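Local coordinates for protein putative histidinol-phosphate aminotransferase (Burkholderia pseudomallei, PDB 3P1T) that probably transfers an amino group between L-histidinol phosphate and 2-oxoglutarate, using pyridoxal 5'-phosphate, as a step of histidine biosynthesis, at residues A[73-78]-A[231-236]; A[46-51]-A[224-229]; A[113-118]-A[130-135]. All coordinates share one frame; numbering follows the deposited sequence.

Interaction 1: A[73-78]-A[231-236]; sequences LVRGID and TLDLHA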
loop_
_atom_site.group_PDB
_atom_site.type_symbol
_atom_site.label_atom_id
_atom_site.label_comp_id
_atom_site.label_asym_id
_atom_site.label_seq_id
_atom_site.Cartn_x
_atom_site.Cartn_y
_atom_site.Cartn_z
ATOM N N LEU A 73 2.655 -11.067 -0.101
ATOM C CA LEU A 73 2.002 -10.161 0.854
ATOM C C LEU A 73 1.384 -9.014 0.044
ATOM O O LEU A 73 2.076 -8.419 -0.787
ATOM C CB LEU A 73 3.000 -9.668 1.931
ATOM C CG LEU A 73 2.482 -8.660 2.998
ATOM C CD1 LEU A 73 1.323 -9.225 3.829
ATOM C CD2 LEU A 73 3.587 -8.263 3.938
ATOM N N VAL A 74 0.077 -8.765 0.214
ATOM C CA VAL A 74 -0.626 -7.780 -0.612
ATOM C C VAL A 74 -1.459 -6.795 0.220
ATOM O O VAL A 74 -1.847 -7.088 1.356
ATOM C CB VAL A 74 -1.550 -8.485 -1.650
ATOM C CG1 VAL A 74 -0.745 -9.209 -2.713
ATOM C CG2 VAL A 74 -2.548 -9.431 -0.988
ATOM N N ARG A 75 -1.769 -5.642 -0.393
ATOM C CA ARG A 75 -2.636 -4.615 0.169
ATOM C C ARG A 75 -4.116 -5.009 -0.076
ATOM O O ARG A 75 -4.816 -4.364 -0.889
ATOM C CB ARG A 75 -2.311 -3.253 -0.450
ATOM C CG ARG A 75 -2.778 -2.070 0.380
ATOM C CD ARG A 75 -1.584 -1.535 1.123
ATOM N NE ARG A 75 -1.696 -1.733 2.555
ATOM C CZ ARG A 75 -0.717 -1.507 3.414
ATOM N NH1 ARG A 75 0.479 -1.115 2.986
ATOM N NH2 ARG A 75 -0.911 -1.703 4.704
ATOM N N GLY A 76 -4.538 -6.103 0.579
ATOM C CA GLY A 76 -5.895 -6.622 0.504
ATOM C C GLY A 76 -6.274 -7.277 -0.802
ATOM O O GLY A 76 -5.435 -7.488 -1.698
ATOM N N ILE A 77 -7.570 -7.586 -0.914
ATOM C CA ILE A 77 -8.143 -8.275 -2.062
ATOM C C ILE A 77 -8.049 -7.367 -3.323
ATOM O O ILE A 77 -7.903 -7.922 -4.416
ATOM C CB ILE A 77 -9.599 -8.774 -1.756
ATOM C CG1 ILE A 77 -10.174 -9.716 -2.852
ATOM C CG2 ILE A 77 -10.552 -7.652 -1.404
ATOM C CD1 ILE A 77 -9.331 -10.933 -3.252
ATOM N N ASP A 78 -8.032 -6.012 -3.181
ATOM C CA ASP A 78 -7.906 -5.115 -4.356
ATOM C C ASP A 78 -6.566 -5.328 -5.057
ATOM O O ASP A 78 -6.576 -5.541 -6.268
ATOM C CB ASP A 78 -8.080 -3.620 -4.006
ATOM C CG ASP A 78 -9.488 -3.143 -3.678
ATOM O OD1 ASP A 78 -10.354 -3.997 -3.352
ATOM O OD2 ASP A 78 -9.705 -1.912 -3.657
ATOM N N THR A 231 7.081 -0.441 7.692
ATOM C CA THR A 231 7.596 -0.942 8.965
ATOM C C THR A 231 6.490 -1.073 10.053
ATOM O O THR A 231 6.528 -2.055 10.791
ATOM C CB THR A 231 8.734 -0.055 9.472
ATOM O OG1 THR A 231 9.091 -0.482 10.790
ATOM C CG2 THR A 231 8.389 1.415 9.481
ATOM N N LEU A 232 5.517 -0.142 10.136
ATOM C CA LEU A 232 4.455 -0.231 11.154
ATOM C C LEU A 232 3.520 -1.427 10.868
ATOM O O LEU A 232 3.250 -2.218 11.778
ATOM C CB LEU A 232 3.628 1.072 11.255
ATOM C CG LEU A 232 4.364 2.329 11.701
ATOM C CD1 LEU A 232 3.471 3.545 11.585
ATOM C CD2 LEU A 232 4.922 2.169 13.117
ATOM N N ASP A 233 3.066 -1.584 9.604
ATOM C CA ASP A 233 2.174 -2.672 9.229
ATOM C C ASP A 233 2.887 -4.025 9.341
ATOM O O ASP A 233 2.273 -4.987 9.813
ATOM C CB ASP A 233 1.621 -2.456 7.817
ATOM C CG ASP A 233 0.739 -1.230 7.631
ATOM O OD1 ASP A 233 0.188 -0.736 8.628
ATOM O OD2 ASP A 233 0.603 -0.769 6.484
ATOM N N LEU A 234 4.176 -4.088 8.965
ATOM C CA LEU A 234 4.980 -5.316 9.068
ATOM C C LEU A 234 5.138 -5.786 10.530
ATOM O O LEU A 234 4.922 -6.969 10.794
ATOM C CB LEU A 234 6.371 -5.144 8.448
ATOM C CG LEU A 234 6.478 -5.077 6.918
ATOM C CD1 LEU A 234 7.859 -4.667 6.523
ATOM C CD2 LEU A 234 6.139 -6.388 6.274
ATOM N N HIS A 235 5.471 -4.880 11.476
ATOM C CA HIS A 235 5.598 -5.266 12.893
ATOM C C HIS A 235 4.241 -5.613 13.495
ATOM O O HIS A 235 4.177 -6.464 14.377
ATOM C CB HIS A 235 6.287 -4.189 13.727
ATOM C CG HIS A 235 7.758 -4.137 13.442
ATOM N ND1 HIS A 235 8.259 -3.451 12.349
ATOM C CD2 HIS A 235 8.780 -4.774 14.056
ATOM C CE1 HIS A 235 9.563 -3.657 12.359
ATOM N NE2 HIS A 235 9.923 -4.451 13.362
ATOM N N ALA A 236 3.165 -5.002 12.983
ATOM C CA ALA A 236 1.807 -5.287 13.424
ATOM C C ALA A 236 1.424 -6.719 13.018
ATOM O O ALA A 236 1.100 -7.545 13.892
ATOM C CB ALA A 236 0.839 -4.275 12.838
HETATM O O HOH W 1 2.472 0.330 4.959
#
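R75 and D233 form a salt bridge between the turn that follows edge strand 71-74 and helix 231-241, within the mixed seven-stranded sheet domain of this PLP-type aminotransferase fold. R75 centres an inverse gamma turn. The polar half is the firmly gripped one, held by the salt bridge, a second bond to the arginine and a water: NH2 of R75 donates to OD2 of D233 over 2.5 Å. The acceptor lies near the guanidinium plane; the guanidinium and carboxylate planes are 70° apart, and OD2 is met from above the carboxylate plane, 53° out of it. Bends at chi2 and chi3 swing the arginine chain round to the helix. NH2 is also bound by the carbonyl O of L205, which probably fixes the rotation of the guanidinium. The apolar half is looser, a single methyl contact, L73 CD2 to L234 CD2 at 3.9 Å, with M57 and V56 of helix 52-64 packed against the two leucines. R75 and D233 each lie close to their own counterparts in the second subunit, so the ion pair belongs to the dimer interface. At its side one water bridges the pair, accepting from R75 NH1 at 3.2 Å and donating to D233 OD2 at 2.7 Å.

Interaction 2: A[46-51]-A[224-229]; sequences NRYPFD and QWFCNV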
loop_
_atom_site.group_PDB
_atom_site.type_symbol
_atom_site.label_atom_id
_atom_site.label_comp_id
_atom_site.label_asym_id
_atom_site.label_seq_id
_atom_site.Cartn_x
_atom_site.Cartn_y
_atom_site.Cartn_z
ATOM N N ASN A 46 11.736 6.155 10.403
ATOM C CA ASN A 46 12.611 6.993 9.579
ATOM C C ASN A 46 13.508 6.159 8.631
ATOM O O ASN A 46 14.182 6.729 7.765
ATOM C CB ASN A 46 13.504 7.879 10.489
ATOM C CG ASN A 46 14.432 7.139 11.427
ATOM O OD1 ASN A 46 14.072 6.161 12.077
ATOM N ND2 ASN A 46 15.637 7.638 11.575
ATOM N N ARG A 47 13.546 4.828 8.831
ATOM C CA ARG A 47 14.420 3.911 8.096
ATOM C C ARG A 47 13.642 2.925 7.294
ATOM O O ARG A 47 12.601 2.450 7.761
ATOM C CB ARG A 47 15.326 3.111 9.074
ATOM C CG ARG A 47 16.206 3.918 10.008
ATOM C CD ARG A 47 17.419 4.565 9.347
ATOM N NE ARG A 47 18.215 5.325 10.321
ATOM C CZ ARG A 47 19.299 6.035 10.027
ATOM N NH1 ARG A 47 19.747 6.092 8.780
ATOM N NH2 ARG A 47 19.946 6.692 10.979
ATOM N N TYR A 48 14.193 2.518 6.127
ATOM C CA TYR A 48 13.576 1.479 5.294
ATOM C C TYR A 48 13.605 0.122 6.060
ATOM O O TYR A 48 14.621 -0.197 6.695
ATOM C CB TYR A 48 14.260 1.381 3.932
ATOM C CG TYR A 48 14.062 2.614 3.063
ATOM C CD1 TYR A 48 12.854 2.848 2.411
ATOM C CD2 TYR A 48 15.103 3.523 2.852
ATOM C CE1 TYR A 48 12.670 3.975 1.607
ATOM C CE2 TYR A 48 14.930 4.650 2.038
ATOM C CZ TYR A 48 13.709 4.872 1.424
ATOM O OH TYR A 48 13.516 5.973 0.623
ATOM N N PRO A 49 12.489 -0.651 6.081
ATOM C CA PRO A 49 12.471 -1.902 6.879
ATOM C C PRO A 49 13.163 -3.064 6.151
ATOM O O PRO A 49 12.542 -4.102 5.884
ATOM C CB PRO A 49 10.974 -2.154 7.068
ATOM C CG PRO A 49 10.348 -1.559 5.860
ATOM C CD PRO A 49 11.196 -0.414 5.411
ATOM N N PHE A 50 14.467 -2.884 5.851
ATOM C CA PHE A 50 15.261 -3.843 5.085
ATOM C C PHE A 50 15.438 -5.175 5.811
ATOM O O PHE A 50 15.546 -6.194 5.141
ATOM C CB PHE A 50 16.641 -3.283 4.704
ATOM C CG PHE A 50 16.625 -2.197 3.638
ATOM C CD1 PHE A 50 15.984 -2.400 2.410
ATOM C CD2 PHE A 50 17.320 -1.007 3.827
ATOM C CE1 PHE A 50 15.975 -1.393 1.427
ATOM C CE2 PHE A 50 17.334 -0.017 2.832
ATOM C CZ PHE A 50 16.668 -0.216 1.640
ATOM N N ASP A 51 15.442 -5.187 7.139
ATOM C CA ASP A 51 15.593 -6.446 7.861
ATOM C C ASP A 51 14.220 -7.042 8.227
ATOM O O ASP A 51 14.064 -8.271 8.200
ATOM C CB ASP A 51 16.456 -6.251 9.119
ATOM C CG ASP A 51 17.915 -5.909 8.813
ATOM O OD1 ASP A 51 18.559 -6.661 8.032
ATOM O OD2 ASP A 51 18.428 -4.922 9.390
ATOM N N GLN A 224 5.264 -5.599 -7.997
ATOM C CA GLN A 224 4.879 -4.913 -6.762
ATOM C C GLN A 224 5.754 -3.694 -6.516
ATOM O O GLN A 224 6.871 -3.592 -7.037
ATOM C CB GLN A 224 4.927 -5.841 -5.556
ATOM C CG GLN A 224 3.840 -6.905 -5.553
ATOM C CD GLN A 224 3.811 -7.635 -4.236
ATOM O OE1 GLN A 224 4.701 -8.443 -3.915
ATOM N NE2 GLN A 224 2.815 -7.312 -3.419
ATOM N N TRP A 225 5.217 -2.746 -5.755
ATOM C CA TRP A 225 5.906 -1.511 -5.469
ATOM C C TRP A 225 6.968 -1.727 -4.433
ATOM O O TRP A 225 6.841 -2.622 -3.596
ATOM C CB TRP A 225 4.912 -0.454 -4.998
ATOM C CG TRP A 225 3.816 -0.143 -5.977
ATOM C CD1 TRP A 225 3.929 -0.067 -7.334
ATOM C CD2 TRP A 225 2.481 0.295 -5.659
ATOM N NE1 TRP A 225 2.727 0.301 -7.888
ATOM C CE2 TRP A 225 1.825 0.550 -6.881
ATOM C CE3 TRP A 225 1.753 0.436 -4.453
ATOM C CZ2 TRP A 225 0.487 0.954 -6.939
ATOM C CZ3 TRP A 225 0.433 0.862 -4.507
ATOM C CH2 TRP A 225 -0.191 1.100 -5.736
ATOM N N PHE A 226 8.022 -0.904 -4.480
ATOM C CA PHE A 226 9.078 -0.958 -3.490
ATOM C C PHE A 226 8.511 -0.535 -2.123
ATOM O O PHE A 226 7.794 0.473 -2.055
ATOM C CB PHE A 226 10.263 -0.071 -3.917
ATOM C CG PHE A 226 11.283 0.144 -2.825
ATOM C CD1 PHE A 226 12.103 -0.898 -2.395
ATOM C CD2 PHE A 226 11.396 1.371 -2.192
ATOM C CE1 PHE A 226 13.004 -0.714 -1.344
ATOM C CE2 PHE A 226 12.315 1.559 -1.162
ATOM C CZ PHE A 226 13.103 0.514 -0.740
ATOM N N CYS A 227 8.793 -1.334 -1.059
ATOM C CA CYS A 227 8.358 -1.080 0.313
ATOM C C CYS A 227 6.817 -0.909 0.337
ATOM O O CYS A 227 6.264 0.034 0.936
ATOM C CB CYS A 227 9.097 0.139 0.879
ATOM S SG CYS A 227 8.785 0.493 2.638
ATOM N N ASN A 228 6.130 -1.839 -0.352
ATOM C CA ASN A 228 4.674 -1.864 -0.487
ATOM C C ASN A 228 3.981 -1.872 0.895
ATOM O O ASN A 228 2.957 -1.197 1.079
ATOM C CB ASN A 228 4.267 -3.080 -1.308
ATOM C CG ASN A 228 2.804 -3.155 -1.672
ATOM O OD1 ASN A 228 2.141 -2.170 -2.043
ATOM N ND2 ASN A 228 2.289 -4.367 -1.631
ATOM N N VAL A 229 4.552 -2.618 1.860
ATOM C CA VAL A 229 4.065 -2.723 3.247
ATOM C C VAL A 229 5.161 -2.163 4.175
ATOM O O VAL A 229 6.253 -2.712 4.269
ATOM C CB VAL A 229 3.648 -4.167 3.616
ATOM C CG1 VAL A 229 3.128 -4.242 5.048
ATOM C CG2 VAL A 229 2.597 -4.683 2.645
#
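The ring of F226 sets its edge against Y48 and F50, joining two irregular loops by apolar contact with no hydrogen bond across. CG of F226 is anti to the backbone N (chi1 169°), which carries the ring out toward the 46-51 loop. There CE2 lies 3.7 Å from CE1 of Y48, while CZ is 4.1 Å from CE1 of F50. Both partners lie near the plane of the F226 ring, at its rim. The tyrosine meets it obliquely, with ring centroids 5.5 Å apart and planes at 53°. Within the 46-51 loop, CB of Y48 rests 3.5 Å above one face of the F50 ring, offset toward its rim. P49, the centre of an inverse gamma turn, separates them in sequence and sends its ring to C227: CD is 3.8 Å from SG. The sulfur reaches the proline because chi1 of C227, -174°, turns it away from the backbone N. The hydroxyl of Y48 is hydrogen-bonded to K198 of the second subunit, and a sulfate ion lies about 5 Å from this side chain, consistent with the intersubunit active sites of these aminotransferases. The first loop joins helix 32-41 to helix 52-64 and the second joins helix 214-221 to helix 231-241, where P49 also packs on T231 and L234, while V229 leans on L73 of strand 71-74.

Interaction 3: A[113-118]-A[130-135]; sequences RHFEIG and LAQVSR
I117 sets its CD1 against L130 and V133, 3.8 Å from CD1 of L130 and 4.1 Å from CG2 of V133. CG1 is anti to the carbonyl carbon (chi1 -59°) and the chain continues extended, which carries the methyl off the strand and toward both. L130 starts out in the other direction, its CB pointing away from the strand, and only the CD1 branch comes back to meet the isoleucine. Two residues earlier on the same side of the strand, the F115 ring meets Q132. Its CZ is 3.7 Å from OE1, in an oblique approach with ring and amide planes 47° apart; since Q132 was modelled in two conformers, this touch is less certain than the aliphatic one. In the next shell, a type I turn from L130 to V133, with only a weak bond of 3.4 Å from V133 N to L130 O, brings L130, Q132 and V133 close together beside the strand; of the three only Q132 starts toward it. D129 binds the backbone N of G118 through OD2, tying the end of the strand to helix 127-130. Farther out, L130 packs on Q159 and L160 of helix 154-163, and the carbonyl O of V133 accepts from R163. The contact thus lies along strand 113-117, an outermost strand of the seven-stranded sheet, which pairs in parallel with strand 92-96, while the turn links helix 127-130 to strand 137-142.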
loop_
_atom_site.group_PDB
_atom_site.type_symbol
_atom_site.label_atom_id
_atom_site.label_comp_id
_atom_site.label_asym_id
_atom_site.label_seq_id
_atom_site.Cartn_x
_atom_site.Cartn_y
_atom_site.Cartn_z
ATOM N N ARG A 113 -13.091 -8.443 -19.735
ATOM C CA ARG A 113 -14.360 -9.105 -20.053
ATOM C C ARG A 113 -14.942 -9.695 -18.774
ATOM O O ARG A 113 -14.189 -10.146 -17.895
ATOM C CB ARG A 113 -14.160 -10.188 -21.118
ATOM C CG ARG A 113 -14.233 -9.652 -22.536
ATOM C CD ARG A 113 -13.482 -10.526 -23.499
ATOM N NE ARG A 113 -14.071 -11.849 -23.668
ATOM C CZ ARG A 113 -13.390 -12.986 -23.565
ATOM N NH1 ARG A 113 -12.092 -12.969 -23.278
ATOM N NH2 ARG A 113 -14.001 -14.150 -23.747
ATOM N N HIS A 114 -16.272 -9.645 -18.636
ATOM C CA HIS A 114 -16.879 -10.105 -17.395
ATOM C C HIS A 114 -18.210 -10.825 -17.648
ATOM O O HIS A 114 -19.043 -10.360 -18.438
ATOM C CB HIS A 114 -17.079 -8.879 -16.471
ATOM C CG HIS A 114 -17.481 -9.174 -15.055
ATOM N ND1 HIS A 114 -18.249 -8.285 -14.337
ATOM C CD2 HIS A 114 -17.193 -10.237 -14.267
ATOM C CE1 HIS A 114 -18.404 -8.831 -13.138
ATOM N NE2 HIS A 114 -17.784 -10.001 -13.048
ATOM N N PHE A 115 -18.370 -11.982 -16.978
ATOM C CA PHE A 115 -19.565 -12.821 -16.955
ATOM C C PHE A 115 -19.880 -13.130 -15.512
ATOM O O PHE A 115 -18.961 -13.391 -14.740
ATOM C CB PHE A 115 -19.412 -14.101 -17.798
ATOM C CG PHE A 115 -20.589 -15.060 -17.662
ATOM C CD1 PHE A 115 -21.789 -14.813 -18.317
ATOM C CD2 PHE A 115 -20.498 -16.195 -16.855
ATOM C CE1 PHE A 115 -22.886 -15.690 -18.163
ATOM C CE2 PHE A 115 -21.591 -17.072 -16.704
ATOM C CZ PHE A 115 -22.777 -16.816 -17.362
ATOM N N GLU A 116 -21.161 -13.102 -15.132
ATOM C CA GLU A 116 -21.523 -13.352 -13.733
ATOM C C GLU A 116 -22.437 -14.557 -13.557
ATOM O O GLU A 116 -23.359 -14.762 -14.345
ATOM C CB GLU A 116 -22.207 -12.134 -13.114
ATOM C CG GLU A 116 -21.273 -10.968 -12.882
ATOM C CD GLU A 116 -21.973 -9.732 -12.371
ATOM O OE1 GLU A 116 -23.063 -9.400 -12.889
ATOM O OE2 GLU A 116 -21.426 -9.091 -11.449
ATOM N N ILE A 117 -22.164 -15.332 -12.491
ATOM C CA ILE A 117 -22.933 -16.505 -12.063
ATOM C C ILE A 117 -23.978 -16.039 -11.065
ATOM O O ILE A 117 -23.636 -15.494 -10.018
ATOM C CB ILE A 117 -22.030 -17.626 -11.469
ATOM C CG1 ILE A 117 -20.983 -18.092 -12.474
ATOM C CG2 ILE A 117 -22.876 -18.804 -10.957
ATOM C CD1 ILE A 117 -19.923 -18.966 -11.889
ATOM N N GLY A 118 -25.234 -16.275 -11.390
ATOM C CA GLY A 118 -26.347 -15.928 -10.518
ATOM C C GLY A 118 -26.533 -16.902 -9.375
ATOM O O GLY A 118 -25.782 -17.884 -9.242
ATOM N N LEU A 130 -23.053 -21.788 -14.011
ATOM C CA LEU A 130 -21.853 -22.530 -13.632
ATOM C C LEU A 130 -21.410 -23.462 -14.766
ATOM O O LEU A 130 -20.219 -23.683 -14.950
ATOM C CB LEU A 130 -22.157 -23.304 -12.353
ATOM C CG LEU A 130 -20.995 -23.832 -11.528
ATOM C CD1 LEU A 130 -19.976 -22.754 -11.235
ATOM C CD2 LEU A 130 -21.500 -24.434 -10.214
ATOM N N ALA A 131 -22.363 -23.925 -15.574
ATOM C CA ALA A 131 -22.120 -24.772 -16.742
ATOM C C ALA A 131 -21.514 -23.978 -17.913
ATOM O O ALA A 131 -20.991 -24.603 -18.840
ATOM C CB ALA A 131 -23.423 -25.412 -17.186
ATOM N N GLN A 132 -21.598 -22.620 -17.881
ATOM C CA GLN A 132 -21.091 -21.756 -18.949
ATOM C C GLN A 132 -19.607 -21.431 -18.715
ATOM O O GLN A 132 -18.979 -20.807 -19.578
ATOM C CB GLN A 132 -21.927 -20.462 -19.082
ATOM C CG GLN A 132 -23.341 -20.696 -19.646
ATOM C CD GLN A 132 -24.186 -19.443 -19.758
ATOM O OE1 GLN A 132 -23.871 -18.500 -20.503
ATOM N NE2 GLN A 132 -25.336 -19.454 -19.099
ATOM N N VAL A 133 -19.034 -21.869 -17.574
ATOM C CA VAL A 133 -17.612 -21.651 -17.256
ATOM C C VAL A 133 -16.766 -22.434 -18.271
ATOM O O VAL A 133 -17.064 -23.611 -18.499
ATOM C CB VAL A 133 -17.298 -22.062 -15.791
ATOM C CG1 VAL A 133 -15.794 -22.150 -15.535
ATOM C CG2 VAL A 133 -17.967 -21.117 -14.798
ATOM N N SER A 134 -15.743 -21.777 -18.901
ATOM C CA SER A 134 -14.856 -22.377 -19.926
ATOM C C SER A 134 -13.386 -22.212 -19.557
ATOM O O SER A 134 -13.078 -21.498 -18.614
ATOM C CB SER A 134 -15.110 -21.760 -21.300
ATOM O OG SER A 134 -14.654 -20.421 -21.392
ATOM N N ARG A 135 -12.473 -22.852 -20.306
ATOM C CA ARG A 135 -11.030 -22.814 -20.036
ATOM C C ARG A 135 -10.429 -21.441 -20.400
ATOM O O ARG A 135 -9.264 -21.183 -20.097
ATOM C CB ARG A 135 -10.314 -23.949 -20.776
ATOM C CG ARG A 135 -10.649 -25.365 -20.235
ATOM C CD ARG A 135 -9.841 -25.764 -18.994
ATOM N NE ARG A 135 -10.233 -27.070 -18.448
ATOM C CZ ARG A 135 -9.670 -28.235 -18.772
ATOM N NH1 ARG A 135 -8.676 -28.280 -19.654
ATOM N NH2 ARG A 135 -10.100 -29.365 -18.222
#

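Overall arrangement
Interactions 1 and 2 are neighbours, with centres 11 Å apart, and they cross along the chain: 46-51, 73-78, 224-229, then 231-236. They touch directly, for instance through Q224 and the carbonyl O of L73, and both reach the second subunit, so together they form part of the dimer interface. Interaction 3, at 113-118 and 130-135, is nested inside the loops closed by both, yet lies remote in space, its centre 32 Å from that of interaction 1 and 39 Å from that of interaction 2. Interactions 1 and 3 involve the two outermost strands of one seven-stranded sheet, 71-74 and 113-117; interaction 1 reaches the partner subunit, whereas interaction 3 touches no other chain of the assembly.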